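Local coordinates for salt-tolerant glutaminase (Micrococcus luteus, PDB 3IF5), which probably catalyses the hydrolysis of L-glutamine to L-glutamate and ammonium, as other members of the glutaminase family do, at residues P4-L9 against R49-G54; A10-E15 against F39-A44; I28-E33 against W154-S159. One frame throughout, in Å; residues are numbered along the deposited sequence.

Interaction 1 of 3, residues P4-L9 against R49-G54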
ATOM      1  N   PRO A   4       1.865  25.227   9.206  1.00 28.79           N
ATOM      2  CA  PRO A   4       2.034  25.413   7.761  1.00 29.69           C
ATOM      3  C   PRO A   4       1.180  24.599   6.786  1.00 29.07           C
ATOM      4  O   PRO A   4       0.952  25.048   5.661  1.00 26.05           O
ATOM      5  CB  PRO A   4       3.535  25.188   7.554  1.00 29.19           C
ATOM      6  CG  PRO A   4       3.896  24.255   8.656  1.00 31.90           C
ATOM      7  CD  PRO A   4       3.127  24.799   9.831  1.00 29.19           C
ATOM      8  N   ILE A   5       0.699  23.422   7.195  1.00 30.47           N
ATOM      9  CA  ILE A   5      -0.107  22.596   6.284  1.00 28.69           C
ATOM     10  C   ILE A   5      -1.390  23.271   5.806  1.00 23.70           C
ATOM     11  O   ILE A   5      -1.650  23.323   4.606  1.00 24.21           O
ATOM     12  CB  ILE A   5      -0.462  21.204   6.904  1.00 33.38           C
ATOM     13  CG1 ILE A   5       0.704  20.227   6.721  1.00 37.63           C
ATOM     14  CG2 ILE A   5      -1.677  20.607   6.197  1.00 31.19           C
ATOM     15  CD1 ILE A   5       1.999  20.673   7.344  1.00 43.49           C
ATOM     16  N   PRO A   6      -2.214  23.789   6.727  1.00 23.36           N
ATOM     17  CA  PRO A   6      -3.437  24.433   6.233  1.00 25.54           C
ATOM     18  C   PRO A   6      -3.148  25.570   5.252  1.00 28.71           C
ATOM     19  O   PRO A   6      -3.981  25.900   4.408  1.00 29.47           O
ATOM     20  CB  PRO A   6      -4.157  24.887   7.516  1.00 24.60           C
ATOM     21  CG  PRO A   6      -3.104  24.852   8.587  1.00 25.21           C
ATOM     22  CD  PRO A   6      -2.195  23.715   8.199  1.00 26.30           C
ATOM     23  N   ASP A   7      -1.958  26.160   5.346  1.00 30.20           N
ATOM     24  CA  ASP A   7      -1.586  27.222   4.420  1.00 32.20           C
ATOM     25  C   ASP A   7      -1.182  26.608   3.087  1.00 31.97           C
ATOM     26  O   ASP A   7      -1.458  27.171   2.023  1.00 31.50           O
ATOM     27  CB  ASP A   7      -0.441  28.069   4.980  1.00 33.04           C
ATOM     28  CG  ASP A   7      -0.901  28.998   6.073  1.00 36.02           C
ATOM     29  OD1 ASP A   7      -1.955  29.635   5.886  1.00 42.99           O
ATOM     30  OD2 ASP A   7      -0.217  29.099   7.111  1.00 33.42           O
ATOM     31  N   TYR A   8      -0.519  25.458   3.135  1.00 30.50           N
ATOM     32  CA  TYR A   8      -0.142  24.798   1.900  1.00 31.59           C
ATOM     33  C   TYR A   8      -1.447  24.462   1.167  1.00 30.85           C
ATOM     34  O   TYR A   8      -1.572  24.684  -0.041  1.00 33.26           O
ATOM     35  CB  TYR A   8       0.640  23.515   2.179  1.00 33.07           C
ATOM     36  CG  TYR A   8       0.632  22.552   1.011  1.00 36.18           C
ATOM     37  CD1 TYR A   8       1.539  22.682  -0.039  1.00 36.58           C
ATOM     38  CD2 TYR A   8      -0.335  21.546   0.930  1.00 37.21           C
ATOM     39  CE1 TYR A   8       1.487  21.830  -1.148  1.00 35.81           C
ATOM     40  CE2 TYR A   8      -0.399  20.697  -0.168  1.00 38.39           C
ATOM     41  CZ  TYR A   8       0.510  20.843  -1.204  1.00 39.52           C
ATOM     42  OH  TYR A   8       0.431  19.995  -2.288  1.00 38.57           O
ATOM     43  N   LEU A   9      -2.420  23.939   1.903  1.00 26.28           N
ATOM     44  CA  LEU A   9      -3.708  23.589   1.305  1.00 27.75           C
ATOM     45  C   LEU A   9      -4.374  24.818   0.690  1.00 28.78           C
ATOM     46  O   LEU A   9      -4.956  24.738  -0.391  1.00 30.28           O
ATOM     47  CB  LEU A   9      -4.641  22.965   2.351  1.00 25.19           C
ATOM     48  CG  LEU A   9      -4.178  21.657   2.996  1.00 25.23           C
ATOM     49  CD1 LEU A   9      -5.267  21.143   3.931  1.00 21.91           C
ATOM     50  CD2 LEU A   9      -3.859  20.635   1.913  1.00 24.96           C
ATOM     51  N   ARG A  49      -5.734  15.645  14.345  1.00 35.86           N
ATOM     52  CA  ARG A  49      -5.656  17.009  13.826  1.00 34.93           C
ATOM     53  C   ARG A  49      -6.462  17.080  12.534  1.00 34.56           C
ATOM     54  O   ARG A  49      -6.658  16.070  11.858  1.00 37.42           O
ATOM     55  CB  ARG A  49      -4.201  17.402  13.557  1.00 37.39           C
ATOM     56  CG  ARG A  49      -3.292  17.313  14.776  1.00 43.40           C
ATOM     57  CD  ARG A  49      -1.836  17.550  14.402  1.00 52.70           C
ATOM     58  NE  ARG A  49      -0.914  16.948  15.364  1.00 57.83           N
ATOM     59  CZ  ARG A  49      -0.451  15.707  15.282  1.00 64.45           C
ATOM     60  NH1 ARG A  49      -0.819  14.935  14.271  1.00 67.07           N
ATOM     61  NH2 ARG A  49       0.375  15.239  16.209  1.00 66.45           N
ATOM     62  N   LEU A  50      -6.938  18.272  12.199  1.00 29.31           N
ATOM     63  CA  LEU A  50      -7.723  18.457  10.991  0.67 28.86           C
ATOM     64  C   LEU A  50      -7.338  19.753  10.291  1.00 29.73           C
ATOM     65  O   LEU A  50      -7.666  20.842  10.757  0.86 31.60           O
ATOM     66  CB  LEU A  50      -9.216  18.472  11.332  1.00 28.82           C
ATOM     67  CG  LEU A  50     -10.227  18.641  10.194  1.00 31.16           C
ATOM     68  CD1 LEU A  50     -10.067  17.530   9.168  0.92 31.96           C
ATOM     69  CD2 LEU A  50     -11.632  18.614  10.765  0.96 31.80           C
ATOM     70  N   HIS A  51      -6.629  19.627   9.173  1.00 31.01           N
ATOM     71  CA  HIS A  51      -6.204  20.785   8.394  1.00 32.30           C
ATOM     72  C   HIS A  51      -7.085  20.898   7.156  1.00 33.48           C
ATOM     73  O   HIS A  51      -7.335  19.905   6.471  1.00 32.52           O
ATOM     74  CB  HIS A  51      -4.755  20.630   7.944  1.00 34.19           C
ATOM     75  CG  HIS A  51      -3.818  20.194   9.027  1.00 36.90           C
ATOM     76  ND1 HIS A  51      -3.618  20.924  10.182  1.00 37.03           N
ATOM     77  CD2 HIS A  51      -2.995  19.125   9.110  1.00 36.82           C
ATOM     78  CE1 HIS A  51      -2.709  20.325  10.922  1.00 38.28           C
ATOM     79  NE2 HIS A  51      -2.311  19.229  10.298  1.00 38.81           N
ATOM     80  N   CYS A  52      -7.546  22.109   6.861  1.00 34.25           N
ATOM     81  CA  CYS A  52      -8.390  22.313   5.693  1.00 36.09           C
ATOM     82  C   CYS A  52      -8.235  23.699   5.077  1.00 32.74           C
ATOM     83  O   CYS A  52      -7.502  24.544   5.593  1.00 32.58           O
ATOM     84  CB  CYS A  52      -9.851  22.061   6.058  1.00 42.71           C
ATOM     85  SG  CYS A  52     -10.421  23.002   7.466  1.00 52.04           S
ATOM     86  N   ALA A  53      -8.929  23.911   3.965  1.00 28.51           N
ATOM     87  CA  ALA A  53      -8.888  25.170   3.243  1.00 24.99           C
ATOM     88  C   ALA A  53     -10.006  25.183   2.203  1.00 25.17           C
ATOM     89  O   ALA A  53     -10.447  24.126   1.743  1.00 24.83           O
ATOM     90  CB  ALA A  53      -7.543  25.324   2.561  1.00 25.94           C
ATOM     91  N   GLY A  54     -10.461  26.377   1.840  1.00 25.46           N
ATOM     92  CA  GLY A  54     -11.519  26.499   0.858  1.00 25.57           C
ATOM     93  C   GLY A  54     -12.871  26.083   1.409  1.00 29.14           C
ATOM     94  O   GLY A  54     -13.121  26.231   2.601  1.00 28.10           O
TER
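Ile-5 lies over one face of the imidazole of His-51. Its CB sits 4.2 Å from the ring centroid and 20° off the ring normal, a CH-pi contact displaced toward the rim. Ile-5 CG2 is anti to the backbone N and carries the touch, 3.5 Å from His-51 CD2, while CG1 and CD1 lead away. His-51 CB points to the helix, and CG, anti to the carbonyl carbon (chi1 -47°), brings the ring against Ile-5 and Pro-6. Pro-6 meets this ring obliquely, with CD 3.7 Å from His-51 ND1. Leu-9 reaches down to the strand backbone, and its CD1 ends 3.5 Å from His-51 O. Further along, Ala-53 CB fits against the base of Leu-9, 3.7 Å from Leu-9 CB. No hydrogen bond joins the two segments. His-51 NE2 is hydrogen-bonded to Glu-341 of the second subunit. Leu-344 of that subunit also packs on Ile-5. The axes of 4-9 and 50-54 run in roughly the same direction, 28° apart, and come within 6.8 Å. The strand is at one edge of its sheet within the chain, next to 40-44, and helix 289-302 flanks the helix through Leu-298, which touches Leu-9.

Interaction 2 of 3, residues A10-E15 against F39-A44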
ATOM      1  N   ALA A  10      -4.288  25.949   1.388  1.00 27.57           N
ATOM      2  CA  ALA A  10      -4.875  27.192   0.904  1.00 28.59           C
ATOM      3  C   ALA A  10      -4.248  27.579  -0.434  1.00 29.71           C
ATOM      4  O   ALA A  10      -4.928  28.093  -1.317  1.00 31.37           O
ATOM      5  CB  ALA A  10      -4.666  28.309   1.921  1.00 26.61           C
ATOM      6  N   SER A  11      -2.951  27.330  -0.580  1.00 31.86           N
ATOM      7  CA  SER A  11      -2.261  27.643  -1.824  1.00 37.91           C
ATOM      8  C   SER A  11      -2.794  26.775  -2.950  1.00 39.55           C
ATOM      9  O   SER A  11      -3.065  27.270  -4.047  1.00 42.13           O
ATOM     10  CB  SER A  11      -0.755  27.416  -1.683  1.00 42.23           C
ATOM     11  OG  SER A  11      -0.195  28.311  -0.743  1.00 47.45           O
ATOM     12  N   LEU A  12      -2.936  25.478  -2.685  1.00 37.79           N
ATOM     13  CA  LEU A  12      -3.449  24.553  -3.690  1.00 35.55           C
ATOM     14  C   LEU A  12      -4.809  25.022  -4.176  1.00 30.28           C
ATOM     15  O   LEU A  12      -5.100  24.968  -5.368  1.00 30.32           O
ATOM     16  CB  LEU A  12      -3.593  23.144  -3.118  1.00 38.86           C
ATOM     17  CG  LEU A  12      -2.508  22.128  -3.460  1.00 39.29           C
ATOM     18  CD1 LEU A  12      -2.997  20.751  -3.057  1.00 39.85           C
ATOM     19  CD2 LEU A  12      -2.202  22.161  -4.950  1.00 38.62           C
ATOM     20  N   VAL A  13      -5.640  25.470  -3.240  1.00 25.75           N
ATOM     21  CA  VAL A  13      -6.968  25.941  -3.581  1.00 28.13           C
ATOM     22  C   VAL A  13      -6.891  27.108  -4.552  1.00 34.46           C
ATOM     23  O   VAL A  13      -7.688  27.192  -5.494  1.00 37.57           O
ATOM     24  CB  VAL A  13      -7.739  26.383  -2.326  1.00 26.08           C
ATOM     25  CG1 VAL A  13      -9.032  27.086  -2.721  1.00 27.19           C
ATOM     26  CG2 VAL A  13      -8.051  25.168  -1.472  1.00 25.84           C
ATOM     27  N   THR A  14      -5.927  27.998  -4.323  1.00 34.20           N
ATOM     28  CA  THR A  14      -5.741  29.169  -5.171  1.00 35.16           C
ATOM     29  C   THR A  14      -5.106  28.804  -6.517  1.00 34.67           C
ATOM     30  O   THR A  14      -5.493  29.338  -7.554  1.00 35.13           O
ATOM     31  CB  THR A  14      -4.854  30.222  -4.456  1.00 35.59           C
ATOM     32  OG1 THR A  14      -5.453  30.587  -3.210  1.00 35.59           O
ATOM     33  CG2 THR A  14      -4.695  31.469  -5.322  1.00 29.59           C
ATOM     34  N   GLU A  15      -4.134  27.896  -6.492  1.00 31.71           N
ATOM     35  CA  GLU A  15      -3.466  27.473  -7.709  1.00 31.79           C
ATOM     36  C   GLU A  15      -4.402  26.659  -8.594  1.00 33.97           C
ATOM     37  O   GLU A  15      -4.722  27.056  -9.716  1.00 36.17           O
ATOM     38  CB  GLU A  15      -2.232  26.635  -7.379  1.00 38.29           C
ATOM     39  CG  GLU A  15      -1.380  26.298  -8.604  1.00 43.71           C
ATOM     40  CD  GLU A  15      -0.207  25.385  -8.283  1.00 46.55           C
ATOM     41  OE1 GLU A  15       0.211  25.337  -7.103  1.00 44.69           O
ATOM     42  OE2 GLU A  15       0.306  24.722  -9.212  1.00 50.21           O
ATOM     43  N   PHE A  39     -14.706  24.831  -4.040  1.00 31.67           N
ATOM     44  CA  PHE A  39     -13.547  23.947  -4.000  1.00 30.22           C
ATOM     45  C   PHE A  39     -12.907  23.878  -2.613  1.00 31.05           C
ATOM     46  O   PHE A  39     -12.355  24.864  -2.128  1.00 35.44           O
ATOM     47  CB  PHE A  39     -12.531  24.413  -5.051  1.00 25.30           C
ATOM     48  CG  PHE A  39     -11.295  23.556  -5.147  1.00 26.62           C
ATOM     49  CD1 PHE A  39     -11.354  22.187  -4.893  1.00 27.14           C
ATOM     50  CD2 PHE A  39     -10.081  24.112  -5.537  1.00 26.50           C
ATOM     51  CE1 PHE A  39     -10.216  21.385  -5.029  1.00 23.28           C
ATOM     52  CE2 PHE A  39      -8.945  23.321  -5.675  1.00 29.01           C
ATOM     53  CZ  PHE A  39      -9.016  21.949  -5.420  1.00 28.82           C
ATOM     54  N   GLY A  40     -12.986  22.708  -1.983  1.00 28.09           N
ATOM     55  CA  GLY A  40     -12.412  22.529  -0.659  1.00 27.86           C
ATOM     56  C   GLY A  40     -11.550  21.285  -0.488  1.00 28.22           C
ATOM     57  O   GLY A  40     -11.713  20.295  -1.206  1.00 26.61           O
ATOM     58  N   ILE A  41     -10.624  21.342   0.468  1.00 29.80           N
ATOM     59  CA  ILE A  41      -9.720  20.230   0.757  1.00 27.03           C
ATOM     60  C   ILE A  41      -9.581  20.077   2.261  1.00 28.20           C
ATOM     61  O   ILE A  41      -9.597  21.062   2.992  1.00 28.46           O
ATOM     62  CB  ILE A  41      -8.303  20.474   0.211  1.00 28.42           C
ATOM     63  CG1 ILE A  41      -8.350  20.850  -1.265  1.00 36.92           C
ATOM     64  CG2 ILE A  41      -7.469  19.210   0.379  1.00 27.86           C
ATOM     65  CD1 ILE A  41      -6.963  20.985  -1.913  1.00 41.24           C
ATOM     66  N   ALA A  42      -9.424  18.845   2.726  1.00 29.99           N
ATOM     67  CA  ALA A  42      -9.269  18.597   4.151  1.00 26.24           C
ATOM     68  C   ALA A  42      -8.429  17.356   4.379  1.00 27.08           C
ATOM     69  O   ALA A  42      -8.625  16.336   3.711  1.00 27.22           O
ATOM     70  CB  ALA A  42     -10.639  18.436   4.814  1.00 22.59           C
ATOM     71  N   LEU A  43      -7.481  17.456   5.311  1.00 24.76           N
ATOM     72  CA  LEU A  43      -6.616  16.339   5.661  1.00 24.99           C
ATOM     73  C   LEU A  43      -6.778  16.054   7.144  1.00 24.12           C
ATOM     74  O   LEU A  43      -6.649  16.955   7.969  1.00 26.26           O
ATOM     75  CB  LEU A  43      -5.147  16.670   5.403  1.00 32.93           C
ATOM     76  CG  LEU A  43      -4.704  17.176   4.032  1.00 42.56           C
ATOM     77  CD1 LEU A  43      -3.180  17.134   3.989  1.00 45.94           C
ATOM     78  CD2 LEU A  43      -5.288  16.321   2.921  1.00 43.72           C
ATOM     79  N   ALA A  44      -7.056  14.804   7.488  1.00 21.63           N
ATOM     80  CA  ALA A  44      -7.199  14.444   8.894  1.00 21.96           C
ATOM     81  C   ALA A  44      -6.046  13.533   9.293  1.00 25.86           C
ATOM     82  O   ALA A  44      -5.741  12.560   8.597  1.00 26.77           O
ATOM     83  CB  ALA A  44      -8.544  13.752   9.130  1.00 18.10           C
TER
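Val-13 is the main bump on the helix side and sits between Phe-39 and Ile-41. Its two methyls divide the work. CG1 lies against Phe-39, just before the strand, where it comes within 4.0 Å of Phe-39 O and 4.2 Å of Phe-39 CD2. CG2 turns to the next side chain on this face of the strand and lies 4.3 Å from Ile-41 CG1. Phe-39 CB points toward the helix, and CG is anti to the backbone N (chi1 -178°). The CE2 corner of the ring rests against the helix backbone, 3.9 Å from Val-13 CA. Leu-12 O and Val-13 CA both meet the ring obliquely. This is an alpha/beta layer contact in the glutaminase domain, which belongs to the beta-lactamase clan: the N-terminal helix 4-16 lies on one face of the antiparallel five-stranded sheet. Phe-39 and Ile-41, two apart in sequence, are the residues of 39-44 that reach the helix. Ile-41 CB also points toward the helix. Ile-41 CD1 rests in the angle of the Leu-12 side chain, 4.2 Å from Leu-12 CB and 4.1 Å from Leu-12 CD1. These two side chains cross at about a right angle. Helix 289-302 borders the same group, with Arg-297 against Leu-12 and Ala-294 against Ile-41. Val-13 also touches Ala-53 of strand 50-54.

Interaction 3 of 3, residues I28-E33 against W154-S159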
ATOM      1  N   ILE A  28     -29.080  14.766 -13.708  1.00 53.23           N
ATOM      2  CA  ILE A  28     -30.161  15.346 -12.905  1.00 52.58           C
ATOM      3  C   ILE A  28     -29.924  16.835 -12.688  1.00 54.08           C
ATOM      4  O   ILE A  28     -28.782  17.287 -12.600  1.00 55.03           O
ATOM      5  CB  ILE A  28     -30.324  14.673 -11.525  1.00 51.50           C
ATOM      6  CG1 ILE A  28     -28.957  14.423 -10.891  1.00 50.91           C
ATOM      7  CG2 ILE A  28     -31.142  13.401 -11.660  1.00 52.48           C
ATOM      8  CD1 ILE A  28     -29.041  13.906  -9.471  1.00 49.52           C
ATOM      9  N   PRO A  29     -31.009  17.617 -12.592  1.00 54.61           N
ATOM     10  CA  PRO A  29     -30.924  19.070 -12.394  1.00 53.52           C
ATOM     11  C   PRO A  29     -30.180  19.514 -11.134  1.00 49.83           C
ATOM     12  O   PRO A  29     -29.298  20.372 -11.196  1.00 50.34           O
ATOM     13  CB  PRO A  29     -32.391  19.501 -12.385  1.00 55.94           C
ATOM     14  CG  PRO A  29     -33.080  18.300 -11.786  1.00 58.11           C
ATOM     15  CD  PRO A  29     -32.407  17.157 -12.514  1.00 55.99           C
ATOM     16  N   VAL A  30     -30.531  18.928  -9.996  1.00 45.29           N
ATOM     17  CA  VAL A  30     -29.903  19.283  -8.732  1.00 41.79           C
ATOM     18  C   VAL A  30     -28.373  19.217  -8.802  1.00 39.72           C
ATOM     19  O   VAL A  30     -27.683  20.037  -8.198  1.00 39.96           O
ATOM     20  CB  VAL A  30     -30.424  18.370  -7.590  1.00 43.49           C
ATOM     21  CG1 VAL A  30     -30.023  16.929  -7.845  1.00 39.45           C
ATOM     22  CG2 VAL A  30     -29.908  18.862  -6.249  1.00 46.30           C
ATOM     23  N   LEU A  31     -27.845  18.248  -9.546  1.00 36.90           N
ATOM     24  CA  LEU A  31     -26.399  18.118  -9.691  1.00 33.66           C
ATOM     25  C   LEU A  31     -25.881  18.965 -10.847  1.00 34.86           C
ATOM     26  O   LEU A  31     -24.781  19.512 -10.788  1.00 36.32           O
ATOM     27  CB  LEU A  31     -26.008  16.659  -9.929  1.00 32.69           C
ATOM     28  CG  LEU A  31     -26.037  15.708  -8.733  1.00 31.78           C
ATOM     29  CD1 LEU A  31     -25.548  14.330  -9.155  1.00 25.57           C
ATOM     30  CD2 LEU A  31     -25.154  16.262  -7.630  1.00 33.02           C
ATOM     31  N   ALA A  32     -26.687  19.066 -11.898  1.00 34.51           N
ATOM     32  CA  ALA A  32     -26.321  19.832 -13.087  1.00 33.03           C
ATOM     33  C   ALA A  32     -26.258  21.335 -12.837  1.00 36.75           C
ATOM     34  O   ALA A  32     -25.337  22.010 -13.297  1.00 37.47           O
ATOM     35  CB  ALA A  32     -27.311  19.529 -14.217  1.00 26.55           C
ATOM     36  N   GLU A  33     -27.236  21.860 -12.105  1.00 41.77           N
ATOM     37  CA  GLU A  33     -27.287  23.290 -11.814  1.00 49.32           C
ATOM     38  C   GLU A  33     -26.511  23.703 -10.564  1.00 48.19           C
ATOM     39  O   GLU A  33     -26.474  24.880 -10.213  1.00 48.40           O
ATOM     40  CB  GLU A  33     -28.742  23.738 -11.671  1.00 58.45           C
ATOM     41  CG  GLU A  33     -29.577  23.511 -12.917  1.00 69.28           C
ATOM     42  CD  GLU A  33     -31.014  23.972 -12.752  1.00 79.29           C
ATOM     43  OE1 GLU A  33     -31.789  23.846 -13.725  1.00 83.20           O
ATOM     44  OE2 GLU A  33     -31.364  24.463 -11.654  1.00 81.30           O
ATOM     45  N   TRP A 154     -33.208  14.449   0.493  1.00 32.85           N
ATOM     46  CA  TRP A 154     -34.316  13.926  -0.283  1.00 35.26           C
ATOM     47  C   TRP A 154     -34.580  14.600  -1.624  1.00 37.88           C
ATOM     48  O   TRP A 154     -35.178  13.988  -2.510  1.00 41.57           O
ATOM     49  CB  TRP A 154     -35.571  13.911   0.581  1.00 33.96           C
ATOM     50  CG  TRP A 154     -35.356  13.066   1.794  1.00 30.98           C
ATOM     51  CD1 TRP A 154     -35.141  13.500   3.066  1.00 28.96           C
ATOM     52  CD2 TRP A 154     -35.236  11.635   1.828  1.00 31.30           C
ATOM     53  NE1 TRP A 154     -34.892  12.426   3.897  1.00 30.38           N
ATOM     54  CE2 TRP A 154     -34.943  11.275   3.162  1.00 30.28           C
ATOM     55  CE3 TRP A 154     -35.345  10.632   0.859  1.00 30.77           C
ATOM     56  CZ2 TRP A 154     -34.756   9.946   3.551  1.00 29.70           C
ATOM     57  CZ3 TRP A 154     -35.157   9.304   1.247  1.00 28.14           C
ATOM     58  CH2 TRP A 154     -34.866   8.976   2.582  1.00 30.47           C
ATOM     59  N   GLU A 155     -34.134  15.838  -1.799  1.00 33.26           N
ATOM     60  CA  GLU A 155     -34.350  16.488  -3.084  1.00 31.37           C
ATOM     61  C   GLU A 155     -33.557  15.701  -4.129  1.00 32.72           C
ATOM     62  O   GLU A 155     -34.054  15.435  -5.222  1.00 36.26           O
ATOM     63  CB  GLU A 155     -33.868  17.941  -3.061  1.00 30.95           C
ATOM     64  CG  GLU A 155     -34.310  18.753  -4.273  1.00 37.03           C
ATOM     65  CD  GLU A 155     -33.603  20.103  -4.377  1.00 47.95           C
ATOM     66  OE1 GLU A 155     -33.271  20.688  -3.320  1.00 54.27           O
ATOM     67  OE2 GLU A 155     -33.392  20.582  -5.513  1.00 46.66           O
ATOM     68  N   THR A 156     -32.322  15.330  -3.790  1.00 29.66           N
ATOM     69  CA  THR A 156     -31.475  14.566  -4.704  1.00 28.88           C
ATOM     70  C   THR A 156     -32.046  13.162  -4.891  1.00 26.16           C
ATOM     71  O   THR A 156     -32.114  12.649  -6.001  1.00 27.23           O
ATOM     72  CB  THR A 156     -30.036  14.451  -4.174  1.00 29.78           C
ATOM     73  OG1 THR A 156     -29.458  15.758  -4.097  1.00 35.75           O
ATOM     74  CG2 THR A 156     -29.190  13.597  -5.105  1.00 28.42           C
ATOM     75  N   TYR A 157     -32.456  12.552  -3.789  1.00 25.97           N
ATOM     76  CA  TYR A 157     -33.040  11.221  -3.821  1.00 28.11           C
ATOM     77  C   TYR A 157     -34.153  11.148  -4.868  1.00 34.94           C
ATOM     78  O   TYR A 157     -34.131  10.294  -5.759  1.00 38.54           O
ATOM     79  CB  TYR A 157     -33.612  10.882  -2.445  1.00 24.86           C
ATOM     80  CG  TYR A 157     -34.411   9.604  -2.421  1.00 24.05           C
ATOM     81  CD1 TYR A 157     -33.781   8.365  -2.365  1.00 24.24           C
ATOM     82  CD2 TYR A 157     -35.801   9.632  -2.477  1.00 24.36           C
ATOM     83  CE1 TYR A 157     -34.522   7.178  -2.362  1.00 27.16           C
ATOM     84  CE2 TYR A 157     -36.553   8.461  -2.478  1.00 26.76           C
ATOM     85  CZ  TYR A 157     -35.909   7.239  -2.419  1.00 29.42           C
ATOM     86  OH  TYR A 157     -36.658   6.087  -2.414  1.00 32.65           O
ATOM     87  N   GLU A 158     -35.122  12.055  -4.757  1.00 34.64           N
ATOM     88  CA  GLU A 158     -36.256  12.086  -5.676  1.00 35.89           C
ATOM     89  C   GLU A 158     -35.863  12.352  -7.116  1.00 32.57           C
ATOM     90  O   GLU A 158     -36.396  11.733  -8.035  1.00 32.29           O
ATOM     91  CB  GLU A 158     -37.275  13.126  -5.210  1.00 43.53           C
ATOM     92  CG  GLU A 158     -37.901  12.787  -3.864  1.00 56.35           C
ATOM     93  CD  GLU A 158     -38.596  11.425  -3.858  1.00 68.43           C
ATOM     94  OE1 GLU A 158     -37.948  10.417  -4.209  1.00 74.67           O
ATOM     95  OE2 GLU A 158     -39.791  11.365  -3.493  1.00 69.52           O
ATOM     96  N   SER A 159     -34.938  13.277  -7.321  1.00 31.03           N
ATOM     97  CA  SER A 159     -34.491  13.577  -8.665  1.00 30.87           C
ATOM     98  C   SER A 159     -33.849  12.337  -9.266  1.00 30.94           C
ATOM     99  O   SER A 159     -34.041  12.035 -10.447  1.00 34.29           O
ATOM    100  CB  SER A 159     -33.480  14.714  -8.654  1.00 35.91           C
ATOM    101  OG  SER A 159     -34.122  15.943  -8.383  1.00 47.53           O
TER
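Val-30 and Ser-159 lose the most surface here, and Thr-156 comes next. The contact joins two helical pieces of the glutaminase domain: the single short turn 29-32 and the first part of helix 154-161. Val-30 faces the longer helix with both methyls. Its CG1 lies between the backbone N and the carbonyl carbon (chi1 64°), and CG2 is anti to the N. This fork straddles the hydroxyl of Thr-156: CG2 is 3.8 Å and CG1 4.0 Å from Thr-156 OG1. The two side chains cross at about a right angle. Thr-156 OG1 is hydrogen-bonded to Asp-153. Its contact with the Val-30 methyls is van der Waals. Glu-155 runs past Val-30 in the opposite direction and borders the contact with its carboxylate.

One turn on, Ser-159 CB points toward the short helix. It is 4.2 Å from Val-30 CG1 and 4.0 Å from Ile-28 CG2. Pro-29 lies at the margin, near the Ser-159 hydroxyl. Ile-28 holds the N-cap position of the 29-32 turn, and its O accepts a hydrogen bond from the backbone N of Ala-32. The side chain of Ile-28 is about 5 Å from that of Glu-160 (nearest atoms), which binds L-glutamate, and it also touches Val-163. The contact therefore lies beside the glutamate site. No hydrogen bond crosses between the two segments. The closest approach is that of a methyl to a backbone oxygen, Ile-28 CG2 to Ser-159 O at 3.4 Å.

In the fold
Interactions 1 and 2 share helix 4-16 but use different, neighbouring strands. Both seat the helix on one antiparallel sheet, and their centres are 7 Å apart. Probable backbone hydrogen bonds, His-51 O to Leu-43 N and Ala-53 O to Ile-41 N, join the two strands. Interaction 2 is the buried one and is made mainly of aliphatic and aromatic groups. Interaction 1 is partly buried, includes an imidazole, and borders the second subunit. Interaction 3 is also partly buried. It lies about 31 Å from interaction 1 and 26 Å from interaction 2, centre to centre. It pairs two helices, mixes methyls with hydroxyls, and is the contact near the glutamate site.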